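Local structure of acyl-coenzyme A oxidase 1 (Yarrowia lipolytica, 5Y9D) at residues A307-R312 with K411-A416; L472-G477 with R566-Q571; F320-R325 with W426-I431. The protein catalyses the oxygen-dependent, FAD-linked oxidation of 2,3-saturated acyl-CoA to (2E)-enoyl-CoA with release of hydrogen peroxide, in peroxisomal fatty acid beta-oxidation. One frame throughout, in Å; residues are numbered along the deposited sequence.

Contact 1 of 3, residues A307-R312 with K411-A416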
ATOM      1  N   ALA A 307      -4.836  12.159 -25.801  1.00 62.05           N
ATOM      2  CA  ALA A 307      -5.893  11.642 -24.898  1.00 60.41           C
ATOM      3  C   ALA A 307      -5.370  11.288 -23.497  1.00 55.00           C
ATOM      4  O   ALA A 307      -6.105  11.388 -22.502  1.00 51.20           O
ATOM      5  CB  ALA A 307      -6.584  10.428 -25.525  1.00 58.72           C
ATOM      6  N   LEU A 308      -4.096  10.891 -23.434  1.00 50.93           N
ATOM      7  CA  LEU A 308      -3.458  10.528 -22.173  1.00 47.74           C
ATOM      8  C   LEU A 308      -3.312  11.706 -21.225  1.00 46.32           C
ATOM      9  O   LEU A 308      -3.333  11.516 -20.007  1.00 44.95           O
ATOM     10  CB  LEU A 308      -2.095   9.886 -22.422  1.00 47.85           C
ATOM     11  CG  LEU A 308      -2.141   8.538 -23.178  1.00 48.73           C
ATOM     12  CD1 LEU A 308      -0.742   7.932 -23.338  1.00 46.92           C
ATOM     13  CD2 LEU A 308      -3.086   7.558 -22.489  1.00 46.39           C
ATOM     14  N   ILE A 309      -3.165  12.911 -21.776  1.00 46.53           N
ATOM     15  CA  ILE A 309      -2.982  14.090 -20.956  1.00 46.14           C
ATOM     16  C   ILE A 309      -4.301  14.343 -20.265  1.00 43.40           C
ATOM     17  O   ILE A 309      -4.314  14.618 -19.072  1.00 41.93           O
ATOM     18  CB  ILE A 309      -2.545  15.354 -21.735  1.00 51.69           C
ATOM     19  CG1 ILE A 309      -1.290  15.103 -22.590  1.00 54.84           C
ATOM     20  CG2 ILE A 309      -2.210  16.500 -20.781  1.00 51.90           C
ATOM     21  CD1 ILE A 309      -1.086  16.160 -23.678  1.00 52.79           C
ATOM     22  N   ARG A 310      -5.414  14.217 -20.986  1.00 42.67           N
ATOM     23  CA  ARG A 310      -6.724  14.453 -20.356  1.00 42.40           C
ATOM     24  C   ARG A 310      -6.830  13.724 -19.018  1.00 41.69           C
ATOM     25  O   ARG A 310      -7.169  14.330 -18.009  1.00 46.01           O
ATOM     26  CB  ARG A 310      -7.892  14.017 -21.251  1.00 42.97           C
ATOM     27  CG  ARG A 310      -9.262  14.366 -20.688  1.00 43.49           C
ATOM     28  CD  ARG A 310     -10.396  14.102 -21.662  1.00 47.48           C
ATOM     29  NE  ARG A 310     -11.568  13.577 -20.942  1.00 54.46           N
ATOM     30  CZ  ARG A 310     -12.800  14.105 -20.931  1.00 59.14           C
ATOM     31  NH1 ARG A 310     -13.117  15.204 -21.628  1.00 59.61           N
ATOM     32  NH2 ARG A 310     -13.746  13.511 -20.208  1.00 58.70           N
ATOM     33  N   GLY A 311      -6.543  12.425 -19.018  1.00 37.30           N
ATOM     34  CA  GLY A 311      -6.774  11.599 -17.859  1.00 34.47           C
ATOM     35  C   GLY A 311      -5.716  11.710 -16.784  1.00 36.78           C
ATOM     36  O   GLY A 311      -5.957  11.290 -15.653  1.00 39.20           O
ATOM     37  N   ARG A 312      -4.527  12.201 -17.137  1.00 34.94           N
ATOM     38  CA  ARG A 312      -3.506  12.505 -16.144  1.00 34.85           C
ATOM     39  C   ARG A 312      -3.990  13.678 -15.331  1.00 35.28           C
ATOM     40  O   ARG A 312      -3.822  13.694 -14.116  1.00 31.09           O
ATOM     41  CB  ARG A 312      -2.172  12.878 -16.777  1.00 36.08           C
ATOM     42  CG  ARG A 312      -1.370  11.687 -17.181  1.00 35.87           C
ATOM     43  CD  ARG A 312      -0.021  12.063 -17.747  1.00 38.05           C
ATOM     44  NE  ARG A 312       0.494  10.863 -18.397  1.00 38.36           N
ATOM     45  CZ  ARG A 312       0.644  10.697 -19.697  1.00 40.92           C
ATOM     46  NH1 ARG A 312       0.390  11.682 -20.542  1.00 43.90           N
ATOM     47  NH2 ARG A 312       1.076   9.535 -20.149  1.00 44.60           N
ATOM     48  N   LYS A 411       3.001  20.890 -24.739  1.00 64.59           N
ATOM     49  CA  LYS A 411       4.271  20.395 -24.192  1.00 66.81           C
ATOM     50  C   LYS A 411       4.425  20.722 -22.704  1.00 65.32           C
ATOM     51  O   LYS A 411       4.767  19.852 -21.902  1.00 61.51           O
ATOM     52  CB  LYS A 411       5.464  20.994 -24.942  1.00 73.96           C
ATOM     53  CG  LYS A 411       5.754  20.365 -26.300  1.00 81.70           C
ATOM     54  CD  LYS A 411       7.137  20.757 -26.825  1.00 84.33           C
ATOM     55  CE  LYS A 411       7.529  19.948 -28.061  1.00 83.87           C
ATOM     56  NZ  LYS A 411       7.794  18.509 -27.766  1.00 78.37           N
ATOM     57  N   GLU A 412       4.190  21.984 -22.357  1.00 62.95           N
ATOM     58  CA  GLU A 412       4.279  22.450 -20.976  1.00 66.05           C
ATOM     59  C   GLU A 412       3.236  21.738 -20.114  1.00 57.84           C
ATOM     60  O   GLU A 412       3.501  21.380 -18.965  1.00 51.35           O
ATOM     61  CB  GLU A 412       4.042  23.969 -20.902  1.00 74.57           C
ATOM     62  CG  GLU A 412       4.266  24.581 -19.514  1.00 82.51           C
ATOM     63  CD  GLU A 412       3.417  25.821 -19.246  1.00 90.76           C
ATOM     64  OE1 GLU A 412       3.135  26.101 -18.050  1.00 94.10           O
ATOM     65  OE2 GLU A 412       3.034  26.516 -20.221  1.00 91.54           O
ATOM     66  N   LEU A 413       2.053  21.550 -20.686  1.00 50.07           N
ATOM     67  CA  LEU A 413       0.964  20.896 -20.002  1.00 50.69           C
ATOM     68  C   LEU A 413       1.285  19.421 -19.719  1.00 48.83           C
ATOM     69  O   LEU A 413       1.003  18.896 -18.638  1.00 40.82           O
ATOM     70  CB  LEU A 413      -0.303  21.000 -20.836  1.00 50.61           C
ATOM     71  CG  LEU A 413      -1.521  20.332 -20.185  1.00 56.61           C
ATOM     72  CD1 LEU A 413      -1.777  20.831 -18.764  1.00 56.56           C
ATOM     73  CD2 LEU A 413      -2.752  20.548 -21.048  1.00 59.19           C
ATOM     74  N   PHE A 414       1.859  18.771 -20.724  1.00 47.18           N
ATOM     75  CA  PHE A 414       2.313  17.423 -20.617  1.00 46.15           C
ATOM     76  C   PHE A 414       3.213  17.323 -19.394  1.00 47.22           C
ATOM     77  O   PHE A 414       2.940  16.528 -18.481  1.00 49.00           O
ATOM     78  CB  PHE A 414       3.069  17.022 -21.889  1.00 47.30           C
ATOM     79  CG  PHE A 414       3.612  15.637 -21.849  1.00 51.69           C
ATOM     80  CD1 PHE A 414       2.829  14.563 -22.245  1.00 59.06           C
ATOM     81  CD2 PHE A 414       4.902  15.396 -21.379  1.00 56.67           C
ATOM     82  CE1 PHE A 414       3.336  13.263 -22.192  1.00 65.00           C
ATOM     83  CE2 PHE A 414       5.411  14.104 -21.308  1.00 59.54           C
ATOM     84  CZ  PHE A 414       4.627  13.033 -21.718  1.00 62.58           C
ATOM     85  N   ALA A 415       4.270  18.134 -19.375  1.00 42.41           N
ATOM     86  CA  ALA A 415       5.284  18.048 -18.320  1.00 42.48           C
ATOM     87  C   ALA A 415       4.728  18.347 -16.950  1.00 42.62           C
ATOM     88  O   ALA A 415       5.070  17.664 -15.988  1.00 44.42           O
ATOM     89  CB  ALA A 415       6.463  18.972 -18.605  1.00 42.97           C
ATOM     90  N   ALA A 416       3.877  19.371 -16.858  1.00 42.61           N
ATOM     91  CA  ALA A 416       3.283  19.765 -15.578  1.00 41.67           C
ATOM     92  C   ALA A 416       2.333  18.681 -15.062  1.00 41.45           C
ATOM     93  O   ALA A 416       2.393  18.307 -13.902  1.00 41.95           O
ATOM     94  CB  ALA A 416       2.548  21.102 -15.706  1.00 42.04           C
TER

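Contact 2 of 3, residues L472-G477 with R566-Q571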
ATOM      1  N   LEU A 472      10.715  11.294 -14.215  1.00 29.62           N
ATOM      2  CA  LEU A 472      11.855  11.501 -15.096  1.00 29.26           C
ATOM      3  C   LEU A 472      11.533  12.456 -16.213  1.00 26.43           C
ATOM      4  O   LEU A 472      12.361  13.276 -16.542  1.00 26.59           O
ATOM      5  CB  LEU A 472      12.356  10.206 -15.718  1.00 29.94           C
ATOM      6  CG  LEU A 472      12.946   9.182 -14.764  1.00 31.67           C
ATOM      7  CD1 LEU A 472      13.459   7.980 -15.569  1.00 32.88           C
ATOM      8  CD2 LEU A 472      14.072   9.790 -13.942  1.00 31.99           C
ATOM      9  N   SER A 473      10.352  12.354 -16.803  1.00 26.49           N
ATOM     10  CA  SER A 473       9.919  13.327 -17.838  1.00 27.67           C
ATOM     11  C   SER A 473       9.798  14.756 -17.309  1.00 29.01           C
ATOM     12  O   SER A 473      10.162  15.715 -17.996  1.00 30.21           O
ATOM     13  CB  SER A 473       8.585  12.931 -18.477  1.00 27.28           C
ATOM     14  OG  SER A 473       8.523  11.535 -18.670  1.00 30.25           O
ATOM     15  N   MET A 474       9.260  14.922 -16.110  1.00 31.97           N
ATOM     16  CA  MET A 474       9.157  16.273 -15.587  1.00 35.28           C
ATOM     17  C   MET A 474      10.560  16.815 -15.256  1.00 31.99           C
ATOM     18  O   MET A 474      10.912  17.912 -15.651  1.00 30.16           O
ATOM     19  CB  MET A 474       8.245  16.344 -14.375  1.00 37.59           C
ATOM     20  CG  MET A 474       7.963  17.779 -13.957  1.00 38.59           C
ATOM     21  SD  MET A 474       7.454  17.881 -12.246  1.00 43.63           S
ATOM     22  CE  MET A 474       5.859  18.664 -12.485  1.00 41.98           C
ATOM     23  N   GLY A 475      11.368  16.030 -14.569  1.00 30.84           N
ATOM     24  CA  GLY A 475      12.758  16.413 -14.346  1.00 33.66           C
ATOM     25  C   GLY A 475      13.443  16.920 -15.613  1.00 35.49           C
ATOM     26  O   GLY A 475      14.050  17.977 -15.596  1.00 36.01           O
ATOM     27  N   ARG A 476      13.329  16.176 -16.717  1.00 37.35           N
ATOM     28  CA  ARG A 476      13.881  16.618 -17.997  1.00 41.88           C
ATOM     29  C   ARG A 476      13.294  17.958 -18.455  1.00 37.93           C
ATOM     30  O   ARG A 476      14.037  18.858 -18.851  1.00 36.41           O
ATOM     31  CB  ARG A 476      13.660  15.573 -19.095  1.00 46.23           C
ATOM     32  CG  ARG A 476      14.034  16.086 -20.478  1.00 49.14           C
ATOM     33  CD  ARG A 476      14.090  14.972 -21.493  1.00 52.46           C
ATOM     34  NE  ARG A 476      12.784  14.343 -21.551  1.00 55.67           N
ATOM     35  CZ  ARG A 476      12.569  13.035 -21.634  1.00 59.91           C
ATOM     36  NH1 ARG A 476      13.592  12.180 -21.685  1.00 54.97           N
ATOM     37  NH2 ARG A 476      11.312  12.588 -21.656  1.00 60.13           N
ATOM     38  N   GLY A 477      11.968  18.076 -18.408  1.00 34.89           N
ATOM     39  CA  GLY A 477      11.299  19.322 -18.784  1.00 35.77           C
ATOM     40  C   GLY A 477      11.737  20.524 -17.945  1.00 35.02           C
ATOM     41  O   GLY A 477      11.653  21.670 -18.383  1.00 36.94           O
ATOM     42  N   ARG A 566      10.057  16.198  -7.637  1.00 29.55           N
ATOM     43  CA  ARG A 566       9.454  16.062  -6.334  1.00 31.83           C
ATOM     44  C   ARG A 566       9.355  17.366  -5.611  1.00 31.14           C
ATOM     45  O   ARG A 566       8.278  17.671  -5.166  1.00 30.30           O
ATOM     46  CB  ARG A 566      10.208  15.072  -5.436  1.00 35.80           C
ATOM     47  CG  ARG A 566       9.304  14.498  -4.345  1.00 37.89           C
ATOM     48  CD  ARG A 566       9.969  14.499  -3.010  1.00 41.47           C
ATOM     49  NE  ARG A 566      10.606  13.231  -2.732  1.00 48.27           N
ATOM     50  CZ  ARG A 566      11.579  13.073  -1.830  1.00 54.89           C
ATOM     51  NH1 ARG A 566      12.035  14.131  -1.147  1.00 53.47           N
ATOM     52  NH2 ARG A 566      12.099  11.855  -1.615  1.00 52.91           N
ATOM     53  N   ILE A 567      10.475  18.095  -5.448  1.00 30.36           N
ATOM     54  CA  ILE A 567      10.435  19.390  -4.747  1.00 30.38           C
ATOM     55  C   ILE A 567       9.578  20.426  -5.480  1.00 27.40           C
ATOM     56  O   ILE A 567       8.851  21.161  -4.856  1.00 25.82           O
ATOM     57  CB  ILE A 567      11.804  20.064  -4.518  1.00 33.28           C
ATOM     58  CG1 ILE A 567      12.917  19.067  -4.247  1.00 36.73           C
ATOM     59  CG2 ILE A 567      11.725  21.027  -3.335  1.00 33.13           C
ATOM     60  CD1 ILE A 567      12.642  18.175  -3.058  1.00 39.81           C
ATOM     61  N   HIS A 568       9.670  20.490  -6.796  1.00 27.46           N
ATOM     62  CA  HIS A 568       9.003  21.563  -7.552  1.00 26.89           C
ATOM     63  C   HIS A 568       7.490  21.363  -7.545  1.00 28.03           C
ATOM     64  O   HIS A 568       6.720  22.308  -7.428  1.00 30.88           O
ATOM     65  CB  HIS A 568       9.515  21.581  -8.997  1.00 27.59           C
ATOM     66  CG  HIS A 568       8.578  22.243  -9.958  1.00 28.25           C
ATOM     67  ND1 HIS A 568       8.459  23.609 -10.058  1.00 27.62           N
ATOM     68  CD2 HIS A 568       7.682  21.726 -10.823  1.00 29.45           C
ATOM     69  CE1 HIS A 568       7.549  23.908 -10.965  1.00 28.09           C
ATOM     70  NE2 HIS A 568       7.055  22.785 -11.436  1.00 29.94           N
ATOM     71  N   THR A 569       7.078  20.113  -7.700  1.00 27.81           N
ATOM     72  CA  THR A 569       5.698  19.731  -7.518  1.00 27.33           C
ATOM     73  C   THR A 569       5.223  20.112  -6.131  1.00 26.41           C
ATOM     74  O   THR A 569       4.163  20.766  -6.007  1.00 23.16           O
ATOM     75  CB  THR A 569       5.460  18.219  -7.722  1.00 27.21           C
ATOM     76  OG1 THR A 569       5.813  17.845  -9.058  1.00 26.79           O
ATOM     77  CG2 THR A 569       4.008  17.905  -7.528  1.00 28.01           C
ATOM     78  N   ARG A 570       5.977  19.732  -5.087  1.00 24.82           N
ATOM     79  CA  ARG A 570       5.504  20.057  -3.746  1.00 26.33           C
ATOM     80  C   ARG A 570       5.404  21.571  -3.540  1.00 26.77           C
ATOM     81  O   ARG A 570       4.439  22.045  -2.927  1.00 24.77           O
ATOM     82  CB  ARG A 570       6.329  19.418  -2.644  1.00 30.00           C
ATOM     83  CG  ARG A 570       5.793  19.739  -1.248  1.00 31.77           C
ATOM     84  CD  ARG A 570       4.360  19.195  -1.044  1.00 33.94           C
ATOM     85  NE  ARG A 570       4.377  18.276   0.097  1.00 37.25           N
ATOM     86  CZ  ARG A 570       4.334  16.953   0.031  1.00 36.46           C
ATOM     87  NH1 ARG A 570       4.176  16.315  -1.113  1.00 34.04           N
ATOM     88  NH2 ARG A 570       4.422  16.260   1.152  1.00 43.34           N
ATOM     89  N   GLN A 571       6.381  22.309  -4.086  1.00 26.70           N
ATOM     90  CA  GLN A 571       6.389  23.783  -4.087  1.00 28.07           C
ATOM     91  C   GLN A 571       5.206  24.360  -4.884  1.00 28.02           C
ATOM     92  O   GLN A 571       4.611  25.362  -4.505  1.00 28.95           O
ATOM     93  CB  GLN A 571       7.754  24.300  -4.618  1.00 29.79           C
ATOM     94  CG  GLN A 571       7.878  25.806  -4.824  1.00 28.88           C
ATOM     95  CD  GLN A 571       7.226  26.279  -6.110  1.00 28.59           C
ATOM     96  OE1 GLN A 571       7.186  25.555  -7.116  1.00 31.34           O
ATOM     97  NE2 GLN A 571       6.659  27.462  -6.073  1.00 28.20           N
TER

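Contact 3 of 3, residues F320-R325 with W426-I431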
ATOM      1  N   PHE A 320      -7.514  13.873  -5.112  1.00 23.05           N
ATOM      2  CA  PHE A 320      -8.304  14.642  -4.143  1.00 23.41           C
ATOM      3  C   PHE A 320      -9.562  13.898  -3.711  1.00 23.75           C
ATOM      4  O   PHE A 320      -9.797  13.692  -2.520  1.00 23.50           O
ATOM      5  CB  PHE A 320      -8.703  15.996  -4.701  1.00 23.45           C
ATOM      6  CG  PHE A 320      -9.783  16.707  -3.896  1.00 22.94           C
ATOM      7  CD1 PHE A 320      -9.499  17.276  -2.671  1.00 22.45           C
ATOM      8  CD2 PHE A 320     -11.072  16.832  -4.392  1.00 22.54           C
ATOM      9  CE1 PHE A 320     -10.484  17.956  -1.947  1.00 23.81           C
ATOM     10  CE2 PHE A 320     -12.058  17.516  -3.683  1.00 22.92           C
ATOM     11  CZ  PHE A 320     -11.769  18.075  -2.449  1.00 22.65           C
ATOM     12  N   HIS A 321     -10.370  13.476  -4.671  1.00 24.17           N
ATOM     13  CA  HIS A 321     -11.671  12.902  -4.314  1.00 24.71           C
ATOM     14  C   HIS A 321     -11.613  11.606  -3.490  1.00 26.24           C
ATOM     15  O   HIS A 321     -12.323  11.458  -2.495  1.00 28.48           O
ATOM     16  CB  HIS A 321     -12.502  12.724  -5.555  1.00 24.49           C
ATOM     17  CG  HIS A 321     -13.037  14.008  -6.075  1.00 23.68           C
ATOM     18  ND1 HIS A 321     -12.599  14.578  -7.244  1.00 24.64           N
ATOM     19  CD2 HIS A 321     -13.950  14.857  -5.564  1.00 23.55           C
ATOM     20  CE1 HIS A 321     -13.247  15.702  -7.459  1.00 22.60           C
ATOM     21  NE2 HIS A 321     -14.092  15.880  -6.464  1.00 24.12           N
ATOM     22  N   VAL A 322     -10.744  10.686  -3.858  1.00 23.40           N
ATOM     23  CA  VAL A 322     -10.608   9.472  -3.077  1.00 23.11           C
ATOM     24  C   VAL A 322      -9.907   9.720  -1.715  1.00 23.12           C
ATOM     25  O   VAL A 322     -10.214   9.082  -0.728  1.00 23.60           O
ATOM     26  CB  VAL A 322      -9.860   8.419  -3.911  1.00 23.20           C
ATOM     27  CG1 VAL A 322      -9.421   7.220  -3.051  1.00 22.91           C
ATOM     28  CG2 VAL A 322     -10.738   8.000  -5.088  1.00 22.28           C
ATOM     29  N   SER A 323      -8.958  10.642  -1.672  1.00 23.77           N
ATOM     30  CA  SER A 323      -8.308  11.014  -0.416  1.00 23.57           C
ATOM     31  C   SER A 323      -9.300  11.584   0.535  1.00 22.98           C
ATOM     32  O   SER A 323      -9.297  11.256   1.695  1.00 21.79           O
ATOM     33  CB  SER A 323      -7.204  12.032  -0.644  1.00 23.51           C
ATOM     34  OG  SER A 323      -6.068  11.350  -1.147  1.00 25.82           O
ATOM     35  N   LYS A 324     -10.193  12.413   0.027  1.00 24.81           N
ATOM     36  CA  LYS A 324     -11.087  13.083   0.915  1.00 25.63           C
ATOM     37  C   LYS A 324     -12.095  12.092   1.470  1.00 27.87           C
ATOM     38  O   LYS A 324     -12.649  12.332   2.538  1.00 30.09           O
ATOM     39  CB  LYS A 324     -11.759  14.260   0.252  1.00 24.33           C
ATOM     40  CG  LYS A 324     -13.064  13.942  -0.450  1.00 24.25           C
ATOM     41  CD  LYS A 324     -13.429  15.091  -1.392  1.00 23.64           C
ATOM     42  CE  LYS A 324     -14.687  14.753  -2.134  1.00 24.16           C
ATOM     43  NZ  LYS A 324     -15.157  15.925  -2.870  1.00 25.67           N
ATOM     44  N   ARG A 325     -12.322  10.988   0.762  1.00 26.68           N
ATOM     45  CA  ARG A 325     -13.262  10.010   1.231  1.00 26.78           C
ATOM     46  C   ARG A 325     -12.654   9.263   2.404  1.00 26.40           C
ATOM     47  O   ARG A 325     -13.275   9.095   3.444  1.00 24.56           O
ATOM     48  CB  ARG A 325     -13.610   9.025   0.120  1.00 27.65           C
ATOM     49  CG  ARG A 325     -14.549   7.906   0.560  1.00 27.65           C
ATOM     50  CD  ARG A 325     -14.823   6.894  -0.550  1.00 28.84           C
ATOM     51  NE  ARG A 325     -15.385   5.676   0.016  1.00 27.70           N
ATOM     52  CZ  ARG A 325     -15.203   4.453  -0.460  1.00 26.83           C
ATOM     53  NH1 ARG A 325     -14.483   4.230  -1.556  1.00 24.06           N
ATOM     54  NH2 ARG A 325     -15.710   3.437   0.223  1.00 26.92           N
ATOM     55  N   TRP A 426       0.576   8.919  -5.875  1.00 25.06           N
ATOM     56  CA  TRP A 426       1.299   8.348  -4.746  1.00 26.63           C
ATOM     57  C   TRP A 426       0.841   8.879  -3.385  1.00 25.76           C
ATOM     58  O   TRP A 426       0.811   8.129  -2.399  1.00 26.15           O
ATOM     59  CB  TRP A 426       2.785   8.611  -4.852  1.00 27.87           C
ATOM     60  CG  TRP A 426       3.550   7.629  -5.659  1.00 28.20           C
ATOM     61  CD1 TRP A 426       3.309   6.310  -5.799  1.00 27.58           C
ATOM     62  CD2 TRP A 426       4.727   7.911  -6.411  1.00 28.76           C
ATOM     63  NE1 TRP A 426       4.269   5.741  -6.611  1.00 28.41           N
ATOM     64  CE2 TRP A 426       5.155   6.707  -6.985  1.00 27.39           C
ATOM     65  CE3 TRP A 426       5.464   9.076  -6.643  1.00 29.28           C
ATOM     66  CZ2 TRP A 426       6.271   6.625  -7.791  1.00 28.88           C
ATOM     67  CZ3 TRP A 426       6.597   8.991  -7.421  1.00 29.22           C
ATOM     68  CH2 TRP A 426       6.983   7.771  -8.003  1.00 29.53           C
ATOM     69  N   GLY A 427       0.539  10.165  -3.317  1.00 24.40           N
ATOM     70  CA  GLY A 427       0.090  10.775  -2.063  1.00 24.38           C
ATOM     71  C   GLY A 427      -1.255  10.209  -1.665  1.00 25.75           C
ATOM     72  O   GLY A 427      -1.448   9.899  -0.510  1.00 29.17           O
ATOM     73  N   CYS A 428      -2.172  10.049  -2.615  1.00 25.96           N
ATOM     74  CA  CYS A 428      -3.431   9.329  -2.362  1.00 27.52           C
ATOM     75  C   CYS A 428      -3.202   7.908  -1.876  1.00 27.84           C
ATOM     76  O   CYS A 428      -3.780   7.507  -0.872  1.00 32.91           O
ATOM     77  CB  CYS A 428      -4.308   9.264  -3.618  1.00 28.44           C
ATOM     78  SG  CYS A 428      -5.973   8.580  -3.320  1.00 28.92           S
ATOM     79  N   ALA A 429      -2.380   7.135  -2.580  1.00 28.25           N
ATOM     80  CA  ALA A 429      -1.990   5.804  -2.104  1.00 28.54           C
ATOM     81  C   ALA A 429      -1.602   5.860  -0.612  1.00 30.52           C
ATOM     82  O   ALA A 429      -2.124   5.071   0.181  1.00 28.81           O
ATOM     83  CB  ALA A 429      -0.845   5.227  -2.934  1.00 26.55           C
ATOM     84  N   LYS A 430      -0.731   6.816  -0.243  1.00 31.18           N
ATOM     85  CA  LYS A 430      -0.250   6.928   1.140  1.00 34.36           C
ATOM     86  C   LYS A 430      -1.368   7.315   2.107  1.00 30.26           C
ATOM     87  O   LYS A 430      -1.411   6.856   3.242  1.00 29.55           O
ATOM     88  CB  LYS A 430       0.914   7.937   1.245  1.00 39.74           C
ATOM     89  CG  LYS A 430       1.588   7.982   2.610  1.00 43.36           C
ATOM     90  CD  LYS A 430       2.543   9.169   2.682  1.00 54.24           C
ATOM     91  CE  LYS A 430       3.464   9.133   3.920  1.00 61.07           C
ATOM     92  NZ  LYS A 430       3.001   9.937   5.102  1.00 60.20           N
ATOM     93  N   ILE A 431      -2.269   8.162   1.659  1.00 27.19           N
ATOM     94  CA  ILE A 431      -3.378   8.590   2.503  1.00 26.50           C
ATOM     95  C   ILE A 431      -4.321   7.412   2.807  1.00 25.16           C
ATOM     96  O   ILE A 431      -4.658   7.131   3.963  1.00 24.28           O
ATOM     97  CB  ILE A 431      -4.094   9.769   1.850  1.00 26.53           C
ATOM     98  CG1 ILE A 431      -3.219  11.014   1.977  1.00 27.18           C
ATOM     99  CG2 ILE A 431      -5.434  10.022   2.495  1.00 28.81           C
ATOM    100  CD1 ILE A 431      -3.641  12.183   1.115  1.00 26.80           C
TER

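Contact 1 of 3, residues A307-R312 with K411-A416
Ile309 reaches across from helix 306-334 and touches two neighbours on helix 400-437, Leu413 with one branch and Phe414 with the other. Its CG2 methyl lies 3.9 Å from Leu413 CG and 4.1 Å from Leu413 CD2, and these two side chains run obliquely past one another. The other branch goes to the phenyl ring: Ile309 CG1 approaches Phe414 CD1 at 4.2 Å, at the ring's edge and near its plane, with the two side chains at about a right angle. Phe414 carries CG anti to its backbone N (chi1 178°), which holds the ring out roughly square to its helix axis, its CD1 and CE1 atoms turned toward Ile309 and Arg312. The CA atoms of Ile309 and Phe414 are 6.3 Å apart, the nearest pair across the two segments.

Both segments belong to the helical C-alpha1 domain of the acyl-CoA oxidase fold, where these helices run broadly the same way; the segment axes come within 10.1 Å at an angle of 45°, and helix 355-391, which lies between them in sequence, covers the Ile309 and Leu413 side chains with Trp382, Thr381 and Thr385.

One turn after Ile309, Arg312 meets the same ring. Its chain is extended from CG to NE, and NH1 stops 3.7 Å from Phe414 CE1, with guanidinium and ring planes 73° apart, so the two groups are far from stacked. The firmer hold on this arginine is at NE, which hydrogen-bonds to the carbonyl oxygen of Glu464, probably the catalytic proton acceptor; the nearest atoms of the Arg312 side chain and of a bound FAD are about 8 Å apart.

Contact 2 of 3, residues L472-G477 with R566-Q571
Met474 pushes its thioether end from helix 467-486 against His568 and Thr569 of helix 558-581, and it has the most surface buried of the three. CG stands anti to the backbone N (chi1 -171°), sending the chain straight toward the other helix before it bends at the sulfur. The CE methyl then lies 3.9 Å from His568 CD2, at the edge of the imidazole and in its plane. SD is likewise at the ring's edge, 5.2 Å from the centroid of the His568 ring, giving an edge-on sulfur-aromatic contact.

The same thioether end touches Thr569, whose OG1 is 3.5 Å from Met474 CE and 3.6 Å from Met474 SD. That hydroxyl has its hydrogen bond within its own helix, to the carbonyl of Ala565, while His568 ND1 is bonded to Tyr497 OH. Cut back to an alanine here, the side chain loses both SD and CE, which is likely to open a gap at the imidazole edge and leave Thr569 OG1 without its thioether neighbour.

The contact thus joins the C-alpha1 region to the C-terminal helical region, with Phe423 of helix 400-437 packing on Thr569 and Ser530 of helix 519-544 on His568.

Contact 3 of 3, residues F320-R325 with W426-I431
Ser323 puts its hydroxyl between Cys428 and Ile431, touching both. Ser323 OG is 3.4 Å from Ile431 CD1 and 3.5 Å from Cys428 SG, while its CB packs 4.0 Å from the same Ile431 CD1 methyl. The hydroxyl is turned beside its own backbone N (chi1 -78°), back along the helix, where it hydrogen-bonds to the carbonyl oxygen of Ser319; this buried polar atom is thereby satisfied although it lies against a sulfur and a methyl.

Cys428 points SG anti to its backbone N, and the sulfur also meets Val322, with Val322 CG1 at 3.7 Å and Val322 CB at 3.9 Å. The sulfur therefore rests in the notch between two successive residues of the facing helix. The CA atoms of Ser323 and Cys428 are 5.5 Å apart, a closeness consistent with their small side chains, and the segment axes, 9.2 Å apart, are nearly parallel at 13°.

Within the C-alpha1 domain, this stretch of helices 306-334 and 400-437 is covered by Trp457 of helix 450-457, which lies on Val322 and Cys428, while Cys368 of helix 355-391 packs on Ser323.

Overall arrangement
Contacts 1 and 3 both join helix 306-334 to helix 400-437, about 20 Å apart between centres, so this helix pair packs at two levels, and the segments alternate along the chain. Contact 2 follows both in sequence and carries the packing outward, from helix 467-486 to helix 558-581 of the C-terminal region. It touches contact 1, whose centre is about 14 Å away: Met474 CG lies 3.5 Å from Ala415 O. Contact 3, its centre about 20 Å off, does not reach it. Helix 400-437 is the shared element: it packs on helix 306-334 in contacts 1 and 3, meets Met474 of contact 2, and touches helix 558-581 directly through Phe423, tying the C-alpha1 domain to the C-terminal helices.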